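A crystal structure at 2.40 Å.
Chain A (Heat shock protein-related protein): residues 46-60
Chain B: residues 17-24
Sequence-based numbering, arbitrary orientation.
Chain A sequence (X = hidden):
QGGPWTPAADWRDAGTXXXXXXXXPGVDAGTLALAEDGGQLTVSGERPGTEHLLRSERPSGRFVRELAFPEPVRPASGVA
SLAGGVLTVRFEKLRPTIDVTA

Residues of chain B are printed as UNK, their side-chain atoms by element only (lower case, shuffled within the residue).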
# COMPACT_ATOMS: atom_id res chain seq x y z
N GLU A 46 -5.22 -11.08 3.32
CA GLU A 46 -5.31 -11.42 1.92
C GLU A 46 -5.79 -10.24 1.09
O GLU A 46 -6.57 -9.41 1.57
CB GLU A 46 -6.30 -12.58 1.78
CG GLU A 46 -6.49 -13.11 0.37
CD GLU A 46 -7.52 -14.22 0.27
OE1 GLU A 46 -7.70 -14.79 -0.84
OE2 GLU A 46 -8.15 -14.52 1.28
N ARG A 47 -5.35 -10.17 -0.16
CA ARG A 47 -6.00 -9.33 -1.14
C ARG A 47 -6.22 -10.10 -2.45
O ARG A 47 -5.38 -10.91 -2.83
CB ARG A 47 -5.30 -7.97 -1.35
CG ARG A 47 -4.10 -7.97 -2.26
CD ARG A 47 -3.73 -6.51 -2.56
NE ARG A 47 -2.45 -6.32 -3.21
CZ ARG A 47 -1.93 -5.12 -3.50
NH1 ARG A 47 -2.60 -4.00 -3.22
NH2 ARG A 47 -0.75 -5.01 -4.12
N PRO A 48 -7.36 -9.85 -3.13
CA PRO A 48 -7.66 -10.56 -4.38
C PRO A 48 -6.64 -10.25 -5.49
O PRO A 48 -6.09 -9.14 -5.56
CB PRO A 48 -9.08 -10.06 -4.76
CG PRO A 48 -9.22 -8.73 -4.09
CD PRO A 48 -8.42 -8.88 -2.78
N GLY A 49 -6.40 -11.22 -6.37
CA GLY A 49 -5.64 -10.96 -7.57
C GLY A 49 -6.43 -10.09 -8.53
O GLY A 49 -7.66 -10.20 -8.67
N THR A 50 -5.73 -9.23 -9.25
CA THR A 50 -6.40 -8.36 -10.23
C THR A 50 -6.70 -9.13 -11.50
O THR A 50 -5.83 -9.88 -11.99
CB THR A 50 -5.53 -7.14 -10.50
OG1 THR A 50 -5.11 -6.61 -9.24
CG2 THR A 50 -6.29 -6.10 -11.24
N GLU A 51 -7.92 -8.99 -12.01
CA GLU A 51 -8.35 -9.76 -13.19
C GLU A 51 -7.80 -9.15 -14.48
O GLU A 51 -7.52 -7.96 -14.52
CB GLU A 51 -9.88 -9.82 -13.28
CG GLU A 51 -10.56 -10.57 -12.11
CD GLU A 51 -10.60 -12.10 -12.30
OE1 GLU A 51 -10.06 -12.81 -11.42
OE2 GLU A 51 -11.18 -12.59 -13.33
N HIS A 52 -7.64 -9.97 -15.52
CA HIS A 52 -7.27 -9.51 -16.88
C HIS A 52 -6.07 -8.57 -16.95
O HIS A 52 -6.13 -7.48 -17.53
CB HIS A 52 -8.48 -8.90 -17.59
CG HIS A 52 -9.69 -9.78 -17.60
ND1 HIS A 52 -9.98 -10.64 -18.65
CD2 HIS A 52 -10.70 -9.93 -16.71
CE1 HIS A 52 -11.11 -11.27 -18.40
NE2 HIS A 52 -11.56 -10.87 -17.22
N LEU A 53 -4.97 -9.03 -16.35
CA LEU A 53 -3.75 -8.24 -16.24
C LEU A 53 -2.99 -8.15 -17.57
O LEU A 53 -2.78 -9.15 -18.24
CB LEU A 53 -2.85 -8.85 -15.16
CG LEU A 53 -2.59 -8.16 -13.81
CD1 LEU A 53 -3.63 -7.13 -13.40
CD2 LEU A 53 -2.44 -9.25 -12.76
N LEU A 54 -2.58 -6.95 -17.93
CA LEU A 54 -1.76 -6.70 -19.11
C LEU A 54 -0.30 -6.56 -18.74
O LEU A 54 0.58 -7.06 -19.46
CB LEU A 54 -2.27 -5.46 -19.83
CG LEU A 54 -3.16 -5.56 -21.09
CD1 LEU A 54 -3.97 -6.82 -21.29
CD2 LEU A 54 -4.03 -4.29 -21.19
N ARG A 55 -0.05 -5.88 -17.61
CA ARG A 55 1.26 -5.80 -16.98
C ARG A 55 1.05 -5.91 -15.49
O ARG A 55 0.10 -5.31 -14.97
CB ARG A 55 1.92 -4.44 -17.21
CG ARG A 55 2.54 -4.23 -18.53
CD ARG A 55 3.49 -3.03 -18.46
NE ARG A 55 3.70 -2.52 -19.82
CZ ARG A 55 3.49 -1.27 -20.19
NH1 ARG A 55 3.09 -0.36 -19.30
NH2 ARG A 55 3.73 -0.92 -21.44
N SER A 56 1.96 -6.56 -14.78
CA SER A 56 1.81 -6.70 -13.32
C SER A 56 3.12 -6.43 -12.57
O SER A 56 4.16 -7.03 -12.90
CB SER A 56 1.30 -8.12 -13.00
OG SER A 56 1.05 -8.28 -11.63
N GLU A 57 3.07 -5.53 -11.58
CA GLU A 57 4.17 -5.36 -10.60
C GLU A 57 3.66 -5.66 -9.17
O GLU A 57 4.45 -6.02 -8.27
CB GLU A 57 4.73 -3.94 -10.63
CG GLU A 57 5.38 -3.50 -11.91
CD GLU A 57 5.74 -2.00 -11.89
OE1 GLU A 57 5.61 -1.37 -10.81
OE2 GLU A 57 6.16 -1.44 -12.95
N ARG A 58 2.35 -5.52 -8.98
CA ARG A 58 1.74 -5.54 -7.66
C ARG A 58 1.58 -6.96 -7.14
O ARG A 58 1.17 -7.84 -7.89
CB ARG A 58 0.37 -4.87 -7.71
CG ARG A 58 0.37 -3.36 -8.11
CD ARG A 58 -0.90 -2.69 -7.65
NE ARG A 58 -2.04 -3.56 -7.97
CZ ARG A 58 -3.19 -3.59 -7.32
NH1 ARG A 58 -4.14 -4.43 -7.72
NH2 ARG A 58 -3.41 -2.78 -6.28
N PRO A 59 1.88 -7.17 -5.84
CA PRO A 59 1.66 -8.49 -5.20
C PRO A 59 0.18 -8.81 -4.96
O PRO A 59 -0.60 -7.88 -4.74
CB PRO A 59 2.35 -8.35 -3.84
CG PRO A 59 2.93 -6.97 -3.76
CD PRO A 59 2.35 -6.15 -4.87
N SER A 60 -0.18 -10.11 -4.95
CA SER A 60 -1.55 -10.57 -4.72
C SER A 60 -1.58 -11.71 -3.73
O SER A 60 -0.57 -12.37 -3.51
CB SER A 60 -2.16 -11.14 -6.01
OG SER A 60 -2.45 -10.10 -6.89
N UNK B 17 -12.34 -0.05 -21.34
CA UNK B 17 -11.41 0.80 -20.61
C UNK B 17 -10.09 0.10 -20.28
O UNK B 17 -10.00 -1.12 -20.24
c UNK B 17 -13.01 3.73 -19.61
c UNK B 17 -15.09 3.18 -20.06
c UNK B 17 -13.09 2.38 -19.58
n UNK B 17 -14.40 2.06 -19.86
c UNK B 17 -12.04 1.35 -19.33
n UNK B 17 -14.27 4.21 -19.91
N UNK B 18 -9.08 0.92 -19.99
CA UNK B 18 -7.78 0.47 -19.53
C UNK B 18 -7.59 1.05 -18.11
O UNK B 18 -7.67 2.28 -17.93
c UNK B 18 -5.14 -0.98 -20.53
c UNK B 18 -5.27 0.56 -20.34
c UNK B 18 -4.42 1.29 -21.37
c UNK B 18 -6.71 1.02 -20.48
N UNK B 19 -7.37 0.18 -17.12
CA UNK B 19 -7.19 0.61 -15.73
C UNK B 19 -5.75 0.53 -15.28
O UNK B 19 -5.07 -0.50 -15.47
o UNK B 19 -10.15 -1.23 -14.64
c UNK B 19 -9.47 -0.24 -15.01
o UNK B 19 -9.96 0.78 -15.57
c UNK B 19 -7.98 -0.28 -14.76
N UNK B 20 -5.29 1.58 -14.63
CA UNK B 20 -4.01 1.57 -13.94
C UNK B 20 -4.31 1.49 -12.46
O UNK B 20 -5.03 2.32 -11.93
c UNK B 20 -1.96 3.93 -12.39
c UNK B 20 -1.84 3.19 -13.70
c UNK B 20 -3.23 2.85 -14.25
c UNK B 20 -0.91 1.99 -13.56
N UNK B 21 -3.80 0.47 -11.79
CA UNK B 21 -3.90 0.37 -10.34
C UNK B 21 -2.52 0.60 -9.73
O UNK B 21 -1.53 -0.05 -10.12
c UNK B 21 -5.88 -1.34 -10.29
c UNK B 21 -4.44 -0.99 -9.89
c UNK B 21 -5.91 -2.17 -11.54
c UNK B 21 -6.48 -2.18 -9.15
N UNK B 22 -2.46 1.52 -8.79
CA UNK B 22 -1.16 1.94 -8.21
C UNK B 22 -1.23 1.84 -6.68
O UNK B 22 -2.08 2.47 -6.08
c UNK B 22 1.56 3.16 -9.48
c UNK B 22 -0.82 3.36 -8.68
c UNK B 22 0.61 3.83 -8.47
c UNK B 22 0.70 5.39 -8.56
N UNK B 23 -0.36 1.04 -6.08
CA UNK B 23 -0.38 0.84 -4.63
C UNK B 23 0.26 2.06 -3.95
O UNK B 23 1.50 2.21 -3.94
o UNK B 23 -1.59 -1.65 -4.58
c UNK B 23 -0.35 -1.69 -4.49
c UNK B 23 0.40 -0.42 -4.21
o UNK B 23 0.31 -2.76 -4.58
N UNK B 24 -0.61 2.92 -3.38
CA UNK B 24 -0.14 4.13 -2.71
C UNK B 24 -0.69 4.24 -1.24
O UNK B 24 -1.43 5.17 -0.92
c UNK B 24 0.45 5.51 -4.84
c UNK B 24 -0.46 5.42 -3.58
c UNK B 24 -1.93 5.47 -3.98

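Position 17 carries one carbon leading into a five-membered ring of three carbons and two nitrogens. That ring is an imidazole, so the residue is His17(B); it is out of reach of this stretch of chain A and takes no part in the contact.

Position 18 has four side-chain carbons forked at the second, the pattern of leucine. Its CA-to-CB bond runs sideways, yet its end comes nearer and packs on Leu54(A). With Leu18(B) named, the closest pair is its CD1 and CD2 of Leu54(A), 3.6 Å apart, an apolar contact near one end of the strand.

Position 19 shows two carbons, the second bearing two oxygens: a short carboxylate, Asp19(B). It is out of reach of this stretch, and its OD2 is hydrogen-bonded elsewhere in the structure.

Position 20 again has four carbons forked at the second, hence Leu20(B), buried but out of reach of this stretch.

Position 21 has the same forked four carbons, on a CA-to-CB bond that points toward chain A, where they meet a threonine methyl and an arginine head. This is Leu21(B): its CD1 lies 4.0 Å from CG2 of Thr50(A), and its CD2 sits over one face of the Arg58(A) guanidinium, 3.5 Å from NH1. The face of such a group is poor in hydrogen-bonding capacity, so a methyl can cover it while the edge stays free for polar partners.

Position 22 repeats the forked four carbons, but its CA-to-CB bond points away, and it makes no contact with this stretch; it is Leu22(B).

Position 23 has two carbons, the second carrying two oxygens, met by two arginine heads and near a proline ring. Two oxygens so close to the skeleton make it Asp23(B). Arg47(A) binds it in a two-pronged salt bridge, NH2 to OD1 at 2.5 Å and NH1 to OD2 at 2.9 Å, while NH2 of Arg58(A) reaches OD2 at 2.7 Å.

Position 24 has one carbon carrying two more, a beta-branched residue out of reach: Val24(B).

The contact works by pairing one buried carboxylate with two guanidinium groups. Arg47(A) is also held along the neighbouring edge, its NE and NH2 each 2.9 Å from O of Pro59(A), and NH1 of Arg58(A) makes a weak hydrogen bond to OG1 of Thr50(A), 2.8 Å away. Both guanidinium groups offer their edges to the carboxylate. The designer's rule is to fix the arginines with their own chain, aim their edges at the acid, and let one leucine cover a guanidinium face, with a separate leucine pair, Leu18(B) and Leu54(A), adding apolar contact.

Chain B (17-24) HLDLLLDV
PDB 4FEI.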